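PDB 3GT5: N-acetylglucosamine 2-epimerase from Xylella fastidiosa, which probably epimerises or isomerises N-acylated amino sugars or related sugars, as an enzyme of the N-acylglucosamine 2-epimerase type. Local coordinates for residues H384-L387 with N388-T392; T324-D328 with E329-Q333; L258-D261 with R262-V266. All coordinates share one frame; numbering follows the deposited sequence.

Contact 1 of 3, residues H384-L387 with N388-T392; sequences HEVL and NVVWT
H384 and N388 meet where the helix 377-387 runs out into the C-terminal tail of an (alpha/alpha)-barrel, the fold of the N-acylglucosamine 2-epimerase family. The carbonyl of H384 receives a weak, bent hydrogen bond from N388 N and a better one from a water, which lies 2.8 Å from H384 O and also donates to N388 OD1; the asparagine side chain thus folds back over the last turn. The H384 side chain packs on I15 of the helix 8-22 and on M63 and Q67 of the helix 51-68.

E385 grips N388 twice. Its carbonyl O takes the backbone N of N388 at 3.0 Å, and its carboxylate takes the side-chain amide. The bond from N388 ND2 to E385 OE2 is 3.1 Å long and almost straight, 171° at the hydrogen. The oxygen lies in the amide plane; the planes of the two groups are 63° apart, and the amide nitrogen stands above that of the carboxylate. E385 reaches forward along the helix with CG anti to its backbone N (chi1 -166°) and a bend at chi2, and OE2 also forms a salt bridge with R262, so a charged partner shares this oxygen and probably fixes the carboxylate.

V386 O takes V389 N at 3.0 Å, nearly straight but from above the carbonyl plane. V386 CG1 brushes V390 CG1 at 4.1 Å, while the helices 8-22 and 309-326 also touch the V386 side chain.

L387 faces the helix 8-22, touching A8 and I15. Its CD2 branch reaches the returning tail, passing V390 CG2 more loosely and meeting the methyl of T392 closely, with L387 CD2 3.6 Å from T392 CG2.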
ATOM      1  N   HIS A 384       5.364  10.619   4.210  1.00 18.34           N
ATOM      2  CA  HIS A 384       4.857  11.668   3.309  1.00 18.73           C
ATOM      3  C   HIS A 384       3.456  12.064   3.722  1.00 19.27           C
ATOM      4  O   HIS A 384       3.100  13.255   3.680  1.00 19.31           O
ATOM      5  CB  HIS A 384       4.825  11.225   1.837  1.00 17.86           C
ATOM      6  CG  HIS A 384       6.175  11.067   1.197  1.00 18.77           C
ATOM      7  ND1 HIS A 384       7.027  12.127   0.965  1.00 20.93           N
ATOM      8  CD2 HIS A 384       6.798   9.974   0.692  1.00 18.62           C
ATOM      9  CE1 HIS A 384       8.113  11.695   0.334  1.00 18.72           C
ATOM     10  NE2 HIS A 384       8.012  10.386   0.179  1.00 20.15           N
ATOM     11  N   GLU A 385       2.641  11.087   4.118  1.00 18.62           N
ATOM     12  CA  GLU A 385       1.293  11.389   4.557  1.00 20.10           C
ATOM     13  C   GLU A 385       1.302  12.224   5.855  1.00 19.36           C
ATOM     14  O   GLU A 385       0.554  13.174   5.954  1.00 20.40           O
ATOM     15  CB  GLU A 385       0.426  10.130   4.765  1.00 20.07           C
ATOM     16  CG  GLU A 385      -1.088  10.461   4.894  1.00 23.08           C
ATOM     17  CD  GLU A 385      -1.587  11.337   3.738  1.00 29.37           C
ATOM     18  OE1 GLU A 385      -1.393  10.953   2.534  1.00 29.50           O
ATOM     19  OE2 GLU A 385      -2.121  12.446   4.047  1.00 29.92           O
ATOM     20  N   VAL A 386       2.155  11.884   6.818  1.00 19.22           N
ATOM     21  CA  VAL A 386       2.202  12.655   8.063  1.00 18.73           C
ATOM     22  C   VAL A 386       2.673  14.066   7.769  1.00 20.03           C
ATOM     23  O   VAL A 386       2.182  15.013   8.412  1.00 20.38           O
ATOM     24  CB  VAL A 386       3.056  12.017   9.142  1.00 19.67           C
ATOM     25  CG1 VAL A 386       3.004  12.860  10.457  1.00 17.19           C
ATOM     26  CG2 VAL A 386       2.575  10.570   9.394  1.00 19.99           C
ATOM     27  N   LEU A 387       3.545  14.223   6.770  1.00 19.93           N
ATOM     28  CA  LEU A 387       3.995  15.558   6.363  1.00 22.03           C
ATOM     29  C   LEU A 387       2.844  16.456   5.863  1.00 23.53           C
ATOM     30  O   LEU A 387       2.969  17.676   5.915  1.00 24.40           O
ATOM     31  CB  LEU A 387       5.097  15.517   5.307  1.00 21.37           C
ATOM     32  CG  LEU A 387       6.458  15.119   5.929  1.00 21.78           C
ATOM     33  CD1 LEU A 387       7.459  14.694   4.868  1.00 24.35           C
ATOM     34  CD2 LEU A 387       7.015  16.219   6.929  1.00 19.53           C
ATOM     35  N   ASN A 388       1.747  15.870   5.409  1.00 24.45           N
ATOM     36  CA  ASN A 388       0.557  16.653   5.054  1.00 25.75           C
ATOM     37  C   ASN A 388      -0.194  17.296   6.223  1.00 27.07           C
ATOM     38  O   ASN A 388      -1.043  18.160   5.988  1.00 28.57           O
ATOM     39  CB  ASN A 388      -0.440  15.787   4.270  1.00 26.26           C
ATOM     40  CG  ASN A 388       0.011  15.476   2.869  1.00 28.41           C
ATOM     41  OD1 ASN A 388       0.784  16.224   2.274  1.00 32.52           O
ATOM     42  ND2 ASN A 388      -0.468  14.347   2.323  1.00 28.79           N
ATOM     43  N   VAL A 389       0.066  16.892   7.464  1.00 26.99           N
ATOM     44  CA  VAL A 389      -0.662  17.439   8.604  1.00 27.87           C
ATOM     45  C   VAL A 389       0.238  18.089   9.639  1.00 27.38           C
ATOM     46  O   VAL A 389      -0.246  18.472  10.679  1.00 28.93           O
ATOM     47  CB  VAL A 389      -1.561  16.371   9.319  1.00 28.09           C
ATOM     48  CG1 VAL A 389      -2.583  15.780   8.341  1.00 29.22           C
ATOM     49  CG2 VAL A 389      -0.710  15.248   9.970  1.00 28.09           C
ATOM     50  N   VAL A 390       1.537  18.187   9.398  1.00 26.77           N
ATOM     51  CA  VAL A 390       2.428  18.880  10.329  1.00 26.37           C
ATOM     52  C   VAL A 390       3.112  20.052   9.617  1.00 26.95           C
ATOM     53  O   VAL A 390       3.057  20.167   8.387  1.00 26.48           O
ATOM     54  CB  VAL A 390       3.472  17.923  10.991  1.00 26.41           C
ATOM     55  CG1 VAL A 390       2.752  16.793  11.688  1.00 24.99           C
ATOM     56  CG2 VAL A 390       4.483  17.434   9.989  1.00 25.60           C
ATOM     57  N   TRP A 391       3.703  20.950  10.400  1.00 27.28           N
ATOM     58  CA  TRP A 391       4.372  22.113   9.861  1.00 29.15           C
ATOM     59  C   TRP A 391       5.649  21.626   9.209  1.00 31.04           C
ATOM     60  O   TRP A 391       6.393  20.874   9.844  1.00 31.01           O
ATOM     61  CB  TRP A 391       4.756  23.096  10.965  1.00 28.63           C
ATOM     62  CG  TRP A 391       5.758  24.103  10.528  1.00 28.62           C
ATOM     63  CD1 TRP A 391       7.110  24.111  10.810  1.00 31.02           C
ATOM     64  CD2 TRP A 391       5.509  25.268   9.741  1.00 27.89           C
ATOM     65  NE1 TRP A 391       7.701  25.212  10.249  1.00 30.41           N
ATOM     66  CE2 TRP A 391       6.744  25.937   9.580  1.00 30.15           C
ATOM     67  CE3 TRP A 391       4.357  25.814   9.148  1.00 30.00           C
ATOM     68  CZ2 TRP A 391       6.866  27.123   8.830  1.00 32.34           C
ATOM     69  CZ3 TRP A 391       4.480  26.987   8.410  1.00 29.78           C
ATOM     70  CH2 TRP A 391       5.729  27.633   8.265  1.00 29.95           C
ATOM     71  N   THR A 392       5.909  22.074   7.974  1.00 33.26           N
ATOM     72  CA  THR A 392       7.128  21.678   7.261  1.00 35.09           C
ATOM     73  C   THR A 392       8.004  22.887   6.914  1.00 36.20           C
ATOM     74  O   THR A 392       7.583  23.778   6.157  1.00 37.49           O
ATOM     75  CB  THR A 392       6.767  20.877   6.002  1.00 36.03           C
ATOM     76  OG1 THR A 392       5.938  21.689   5.166  1.00 38.67           O
ATOM     77  CG2 THR A 392       5.979  19.632   6.356  1.00 34.78           C
TER
HETATM   78  O   HOH W   1       3.839  15.263   1.896  1.00 27.94           O

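Contact 2 of 3, residues T324-D328 with E329-Q333; sequences TRSGD and ERYWQ
The guanidinium of R330 meets the carboxylate of D328 edge to edge, the two planes only 14° apart, in the short turn between the helices 309-326 and 329-346, with D328 at the N-cap. R330 binds side-on, through NE and NH2, one nitrogen to each oxygen. R330 NH2 lies 2.9 Å from D328 OD2 and approaches on its syn lone pair, while NE donates to OD1, both bonds nearly straight. The Y331 ring has S326 OG at its edge, 3.4 Å from Y331 CD2, and D328 CB packs obliquely on the same CD2. The Y331 hydroxyl is hydrogen-bonded to D278 and R274, and F277 meets the ring edge-to-face. T324 OG1 comes obliquely to the indole of W332, 3.7 Å from CZ2; its hydrogen-bond partner is A320 O.

D328 also carries the cap. With CG anti to N (chi1 -165°), OD1 takes R330 N on its anti side at 3.1 Å, so this oxygen accepts both the backbone and NE of one arginine. The carbonyl of D328 receives Y331 N.

Before the cap, G327 leaves the helix with positive phi (68°), and a water bridges its carbonyl to E329 N. S326 makes an ST turn: its OG, also bonded to L322 O, accepts D328 N at 2.9 Å.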
ATOM      1  N   THR A 324      -5.113  14.705  14.274  1.00 23.95           N
ATOM      2  CA  THR A 324      -5.230  16.064  13.762  1.00 25.97           C
ATOM      3  C   THR A 324      -6.685  16.440  13.507  1.00 26.24           C
ATOM      4  O   THR A 324      -7.119  17.537  13.845  1.00 26.35           O
ATOM      5  CB  THR A 324      -4.413  16.248  12.473  1.00 25.44           C
ATOM      6  OG1 THR A 324      -3.058  15.863  12.729  1.00 28.06           O
ATOM      7  CG2 THR A 324      -4.442  17.731  12.049  1.00 27.75           C
ATOM      8  N   ARG A 325      -7.453  15.496  12.967  1.00 26.60           N
ATOM      9  CA  ARG A 325      -8.872  15.729  12.722  1.00 26.62           C
ATOM     10  C   ARG A 325      -9.721  15.768  14.000  1.00 26.58           C
ATOM     11  O   ARG A 325     -10.603  16.637  14.157  1.00 27.22           O
ATOM     12  CB  ARG A 325      -9.405  14.636  11.786  1.00 25.90           C
ATOM     13  CG  ARG A 325     -10.846  14.792  11.352  1.00 28.65           C
ATOM     14  CD  ARG A 325     -11.138  16.176  10.761  1.00 32.57           C
ATOM     15  NE  ARG A 325     -12.333  16.182   9.924  1.00 33.65           N
ATOM     16  CZ  ARG A 325     -13.593  16.218  10.358  1.00 40.41           C
ATOM     17  NH1 ARG A 325     -13.882  16.245  11.664  1.00 43.32           N
ATOM     18  NH2 ARG A 325     -14.586  16.224   9.463  1.00 39.75           N
ATOM     19  N   SER A 326      -9.466  14.840  14.911  1.00 27.01           N
ATOM     20  CA  SER A 326     -10.312  14.656  16.078  1.00 28.77           C
ATOM     21  C   SER A 326      -9.917  15.551  17.248  1.00 30.32           C
ATOM     22  O   SER A 326     -10.742  15.790  18.125  1.00 31.79           O
ATOM     23  CB  SER A 326     -10.262  13.199  16.540  1.00 28.85           C
ATOM     24  OG  SER A 326      -9.017  12.919  17.170  1.00 27.92           O
ATOM     25  N   GLY A 327      -8.666  15.995  17.285  1.00 31.33           N
ATOM     26  CA  GLY A 327      -8.095  16.645  18.481  1.00 32.12           C
ATOM     27  C   GLY A 327      -7.909  15.717  19.684  1.00 32.30           C
ATOM     28  O   GLY A 327      -7.592  16.171  20.773  1.00 34.06           O
ATOM     29  N   ASP A 328      -8.115  14.418  19.519  1.00 32.18           N
ATOM     30  CA  ASP A 328      -7.988  13.486  20.628  1.00 32.25           C
ATOM     31  C   ASP A 328      -6.510  13.103  20.775  1.00 32.62           C
ATOM     32  O   ASP A 328      -5.913  12.522  19.876  1.00 31.28           O
ATOM     33  CB  ASP A 328      -8.864  12.257  20.388  1.00 32.68           C
ATOM     34  CG  ASP A 328      -9.062  11.419  21.621  1.00 31.90           C
ATOM     35  OD1 ASP A 328      -8.120  11.253  22.427  1.00 32.36           O
ATOM     36  OD2 ASP A 328     -10.184  10.908  21.784  1.00 33.95           O
ATOM     37  N   GLU A 329      -5.924  13.438  21.922  1.00 32.23           N
ATOM     38  CA  GLU A 329      -4.496  13.269  22.164  1.00 32.17           C
ATOM     39  C   GLU A 329      -4.112  11.796  22.311  1.00 30.70           C
ATOM     40  O   GLU A 329      -2.933  11.443  22.153  1.00 29.01           O
ATOM     41  CB  GLU A 329      -4.085  14.067  23.425  1.00 33.88           C
ATOM     42  CG  GLU A 329      -2.584  14.050  23.780  1.00 37.77           C
ATOM     43  CD  GLU A 329      -1.685  14.741  22.757  1.00 42.13           C
ATOM     44  OE1 GLU A 329      -0.448  14.520  22.825  1.00 45.04           O
ATOM     45  OE2 GLU A 329      -2.199  15.516  21.902  1.00 46.68           O
ATOM     46  N   ARG A 330      -5.087  10.930  22.596  1.00 28.65           N
ATOM     47  CA  ARG A 330      -4.805   9.509  22.679  1.00 28.08           C
ATOM     48  C   ARG A 330      -4.284   9.008  21.317  1.00 26.48           C
ATOM     49  O   ARG A 330      -3.495   8.063  21.273  1.00 26.85           O
ATOM     50  CB  ARG A 330      -6.038   8.702  23.137  1.00 28.25           C
ATOM     51  CG  ARG A 330      -6.383   8.911  24.654  1.00 32.06           C
ATOM     52  CD  ARG A 330      -7.743   8.305  25.092  1.00 34.68           C
ATOM     53  NE  ARG A 330      -8.872   8.751  24.267  1.00 37.75           N
ATOM     54  CZ  ARG A 330     -10.104   8.216  24.303  1.00 42.82           C
ATOM     55  NH1 ARG A 330     -10.407   7.212  25.133  1.00 42.41           N
ATOM     56  NH2 ARG A 330     -11.058   8.696  23.504  1.00 43.18           N
ATOM     57  N   TYR A 331      -4.720   9.640  20.215  1.00 25.05           N
ATOM     58  CA  TYR A 331      -4.196   9.276  18.883  1.00 23.03           C
ATOM     59  C   TYR A 331      -2.727   9.680  18.692  1.00 23.01           C
ATOM     60  O   TYR A 331      -1.979   8.966  18.047  1.00 21.54           O
ATOM     61  CB  TYR A 331      -5.078   9.788  17.745  1.00 22.35           C
ATOM     62  CG  TYR A 331      -6.413   9.096  17.673  1.00 22.30           C
ATOM     63  CD1 TYR A 331      -6.506   7.720  17.514  1.00 22.08           C
ATOM     64  CD2 TYR A 331      -7.607   9.835  17.765  1.00 23.20           C
ATOM     65  CE1 TYR A 331      -7.741   7.090  17.467  1.00 21.19           C
ATOM     66  CE2 TYR A 331      -8.863   9.199  17.716  1.00 23.93           C
ATOM     67  CZ  TYR A 331      -8.920   7.838  17.573  1.00 23.51           C
ATOM     68  OH  TYR A 331     -10.147   7.207  17.526  1.00 22.30           O
ATOM     69  N   TRP A 332      -2.288  10.794  19.262  1.00 22.22           N
ATOM     70  CA  TRP A 332      -0.867  11.115  19.217  1.00 23.03           C
ATOM     71  C   TRP A 332      -0.044  10.177  20.098  1.00 23.27           C
ATOM     72  O   TRP A 332       1.102   9.876  19.758  1.00 24.42           O
ATOM     73  CB  TRP A 332      -0.589  12.578  19.591  1.00 22.90           C
ATOM     74  CG  TRP A 332      -0.861  13.585  18.480  1.00 22.63           C
ATOM     75  CD1 TRP A 332      -1.688  14.679  18.549  1.00 23.97           C
ATOM     76  CD2 TRP A 332      -0.243  13.637  17.188  1.00 21.24           C
ATOM     77  NE1 TRP A 332      -1.647  15.377  17.377  1.00 25.42           N
ATOM     78  CE2 TRP A 332      -0.758  14.773  16.524  1.00 22.72           C
ATOM     79  CE3 TRP A 332       0.686  12.829  16.521  1.00 23.04           C
ATOM     80  CZ2 TRP A 332      -0.422  15.086  15.210  1.00 23.79           C
ATOM     81  CZ3 TRP A 332       1.072  13.178  15.224  1.00 21.45           C
ATOM     82  CH2 TRP A 332       0.502  14.292  14.582  1.00 22.62           C
ATOM     83  N   GLN A 333      -0.607   9.743  21.232  1.00 24.84           N
ATOM     84  CA  GLN A 333       0.042   8.728  22.056  1.00 24.25           C
ATOM     85  C   GLN A 333       0.222   7.430  21.269  1.00 23.23           C
ATOM     86  O   GLN A 333       1.277   6.782  21.371  1.00 21.78           O
ATOM     87  CB  GLN A 333      -0.689   8.527  23.383  1.00 25.30           C
ATOM     88  CG  GLN A 333      -0.458   9.745  24.256  1.00 29.89           C
ATOM     89  CD  GLN A 333      -1.464   9.933  25.346  1.00 34.76           C
ATOM     90  OE1 GLN A 333      -2.360   9.109  25.568  1.00 37.77           O
ATOM     91  NE2 GLN A 333      -1.330  11.058  26.048  1.00 40.27           N
TER
HETATM   92  O   HOH W   2      -7.387  15.148  23.792  1.00 36.66           O

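Contact 3 of 3, residues L258-D261 with R262-V266; sequences LILD and RYIEV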
ATOM      1  N   LEU A 258      -9.738   9.207   6.187  1.00 15.95           N
ATOM      2  CA  LEU A 258      -9.344  10.557   6.618  1.00 17.75           C
ATOM      3  C   LEU A 258      -8.767  11.399   5.445  1.00 17.80           C
ATOM      4  O   LEU A 258      -8.889  12.624   5.451  1.00 19.28           O
ATOM      5  CB  LEU A 258      -8.355  10.527   7.794  1.00 18.36           C
ATOM      6  CG  LEU A 258      -9.003  10.503   9.186  1.00 22.18           C
ATOM      7  CD1 LEU A 258      -9.590  11.882   9.641  1.00 25.58           C
ATOM      8  CD2 LEU A 258     -10.053   9.459   9.287  1.00 24.46           C
ATOM      9  N   ILE A 259      -8.198  10.757   4.459  1.00 17.72           N
ATOM     10  CA  ILE A 259      -7.788  11.468   3.226  1.00 17.41           C
ATOM     11  C   ILE A 259      -9.069  11.845   2.452  1.00 18.58           C
ATOM     12  O   ILE A 259      -9.191  12.965   1.978  1.00 17.74           O
ATOM     13  CB  ILE A 259      -6.850  10.637   2.367  1.00 17.73           C
ATOM     14  CG1 ILE A 259      -5.524  10.396   3.114  1.00 17.92           C
ATOM     15  CG2 ILE A 259      -6.575  11.366   1.013  1.00 17.70           C
ATOM     16  CD1 ILE A 259      -4.595   9.405   2.458  1.00 20.04           C
ATOM     17  N   LEU A 260     -10.043  10.946   2.391  1.00 18.14           N
ATOM     18  CA  LEU A 260     -11.315  11.288   1.747  1.00 18.61           C
ATOM     19  C   LEU A 260     -11.982  12.473   2.427  1.00 19.36           C
ATOM     20  O   LEU A 260     -12.554  13.338   1.753  1.00 19.15           O
ATOM     21  CB  LEU A 260     -12.258  10.106   1.726  1.00 18.55           C
ATOM     22  CG  LEU A 260     -11.959   9.087   0.632  1.00 19.02           C
ATOM     23  CD1 LEU A 260     -12.530   7.715   1.020  1.00 19.38           C
ATOM     24  CD2 LEU A 260     -12.534   9.542  -0.736  1.00 21.26           C
ATOM     25  N   ASP A 261     -11.885  12.524   3.761  1.00 19.16           N
ATOM     26  CA  ASP A 261     -12.538  13.566   4.575  1.00 20.99           C
ATOM     27  C   ASP A 261     -11.958  14.967   4.296  1.00 20.82           C
ATOM     28  O   ASP A 261     -12.602  16.011   4.567  1.00 21.36           O
ATOM     29  CB  ASP A 261     -12.389  13.190   6.043  1.00 19.95           C
ATOM     30  CG  ASP A 261     -12.906  14.247   7.001  1.00 24.63           C
ATOM     31  OD1 ASP A 261     -14.133  14.353   7.187  1.00 23.87           O
ATOM     32  OD2 ASP A 261     -12.060  14.955   7.621  1.00 28.23           O
ATOM     33  N   ARG A 262     -10.731  14.988   3.846  1.00 21.59           N
ATOM     34  CA  ARG A 262     -10.058  16.194   3.385  1.00 23.65           C
ATOM     35  C   ARG A 262     -10.679  16.782   2.101  1.00 23.55           C
ATOM     36  O   ARG A 262     -10.692  18.020   1.913  1.00 23.60           O
ATOM     37  CB  ARG A 262      -8.574  15.866   3.197  1.00 25.26           C
ATOM     38  CG  ARG A 262      -7.600  16.981   3.303  1.00 29.70           C
ATOM     39  CD  ARG A 262      -6.183  16.475   2.898  1.00 32.75           C
ATOM     40  NE  ARG A 262      -5.603  15.647   3.959  1.00 32.71           N
ATOM     41  CZ  ARG A 262      -4.662  14.712   3.828  1.00 31.36           C
ATOM     42  NH1 ARG A 262      -4.139  14.387   2.658  1.00 31.38           N
ATOM     43  NH2 ARG A 262      -4.254  14.074   4.910  1.00 32.29           N
ATOM     44  N   TYR A 263     -11.179  15.910   1.219  1.00 21.53           N
ATOM     45  CA  TYR A 263     -11.641  16.308  -0.113  1.00 22.01           C
ATOM     46  C   TYR A 263     -13.157  16.264  -0.267  1.00 22.86           C
ATOM     47  O   TYR A 263     -13.706  16.837  -1.225  1.00 23.61           O
ATOM     48  CB  TYR A 263     -11.006  15.410  -1.182  1.00 21.93           C
ATOM     49  CG  TYR A 263      -9.510  15.496  -1.236  1.00 23.12           C
ATOM     50  CD1 TYR A 263      -8.865  16.716  -1.344  1.00 27.86           C
ATOM     51  CD2 TYR A 263      -8.735  14.346  -1.159  1.00 28.00           C
ATOM     52  CE1 TYR A 263      -7.500  16.789  -1.372  1.00 30.35           C
ATOM     53  CE2 TYR A 263      -7.373  14.414  -1.198  1.00 30.99           C
ATOM     54  CZ  TYR A 263      -6.768  15.624  -1.293  1.00 31.17           C
ATOM     55  OH  TYR A 263      -5.418  15.644  -1.324  1.00 36.16           O
ATOM     56  N   ILE A 264     -13.832  15.546   0.624  1.00 21.71           N
ATOM     57  CA  ILE A 264     -15.274  15.346   0.554  1.00 23.70           C
ATOM     58  C   ILE A 264     -15.913  15.733   1.886  1.00 23.59           C
ATOM     59  O   ILE A 264     -15.483  15.284   2.961  1.00 24.09           O
ATOM     60  CB  ILE A 264     -15.586  13.860   0.287  1.00 23.42           C
ATOM     61  CG1 ILE A 264     -15.081  13.466  -1.106  1.00 25.57           C
ATOM     62  CG2 ILE A 264     -17.091  13.531   0.512  1.00 25.02           C
ATOM     63  CD1 ILE A 264     -15.459  12.065  -1.496  1.00 26.74           C
ATOM     64  N   GLU A 265     -16.950  16.566   1.841  1.00 23.85           N
ATOM     65  CA  GLU A 265     -17.701  16.877   3.049  1.00 24.52           C
ATOM     66  C   GLU A 265     -18.874  15.898   3.276  1.00 24.83           C
ATOM     67  O   GLU A 265     -19.936  15.993   2.628  1.00 23.64           O
ATOM     68  CB  GLU A 265     -18.175  18.333   2.973  1.00 25.86           C
ATOM     69  CG  GLU A 265     -18.994  18.798   4.151  1.00 31.52           C
ATOM     70  CD  GLU A 265     -19.261  20.302   4.089  1.00 39.42           C
ATOM     71  OE1 GLU A 265     -19.103  20.904   2.981  1.00 43.52           O
ATOM     72  OE2 GLU A 265     -19.599  20.869   5.158  1.00 43.29           O
ATOM     73  N   VAL A 266     -18.687  14.964   4.208  1.00 24.09           N
ATOM     74  CA  VAL A 266     -19.709  13.940   4.501  1.00 24.50           C
ATOM     75  C   VAL A 266     -19.448  13.394   5.929  1.00 24.04           C
ATOM     76  O   VAL A 266     -18.285  13.235   6.344  1.00 24.82           O
ATOM     77  CB  VAL A 266     -19.775  12.838   3.395  1.00 25.53           C
ATOM     78  CG1 VAL A 266     -18.736  11.764   3.612  1.00 26.15           C
ATOM     79  CG2 VAL A 266     -21.184  12.198   3.332  1.00 26.40           C
TER
HETATM   80  O   HOH W   3     -15.817  15.416   5.533  1.00 25.43           O
HETATM   81  O   HOH W   4     -16.276  12.798   8.178  1.00 28.55           O
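I259 and Y263 lie side by side, pointing the same way, one turn apart on the helix 247-263, with I259 CG2 3.8 Å from Y263 CE2. The Y263 hydroxyl is hydrogen-bonded to E187, and Y186 meets the ring edge-to-face. One residue further on, L260 and I264 repeat the pattern: L260 CD2 is 3.9 Å from I264 CD1, both side chains resting on the helix 192-211.

In the backbone, L260 O accepts two donors. Y263 N comes from above the carbonyl plane at 3.0 Å, whereas I264 N lies close to the C=O axis, at 2.8 Å. R262 N has just weak bonds to L258 O and I259 O.

R262 and D261 go to different neighbours. R262 is bent at chi3 (-75°) and forms a salt bridge with E385. D261, with CG anti to its backbone N (chi1 175°), gives OD2 to R325, while its OD1 meets two waters. One of them, 2.6 Å from D261 OD1, accepts from V266 N at 3.2 Å and so links the carboxylate to the chain after the helix. This is a weakly bonded last helical turn followed by an extended exit, at the end of one helix of the (alpha/alpha)-barrel.

In the fold
Following the chain from its N terminus, contact 3 (258-266) comes first, at the end of the helix 247-263; contact 2 (324-333) follows at the turn between the helices 309-326 and 329-346, and contact 1 (384-392) ends the ordered chain. Each is a local turn, and they stand in series without nesting or crossing. Their centres are 15 to 17 Å apart, yet every pair touches. R325 NE of contact 2 lies 2.6 Å from D261 OD2 of contact 3, E385 OE2 of contact 1 lies 2.8 Å from R262 NH2 of contact 3, and V389 CG2 packs on T324 OG1. Two salt bridges and this packing contact thus join three helix ends of the barrel.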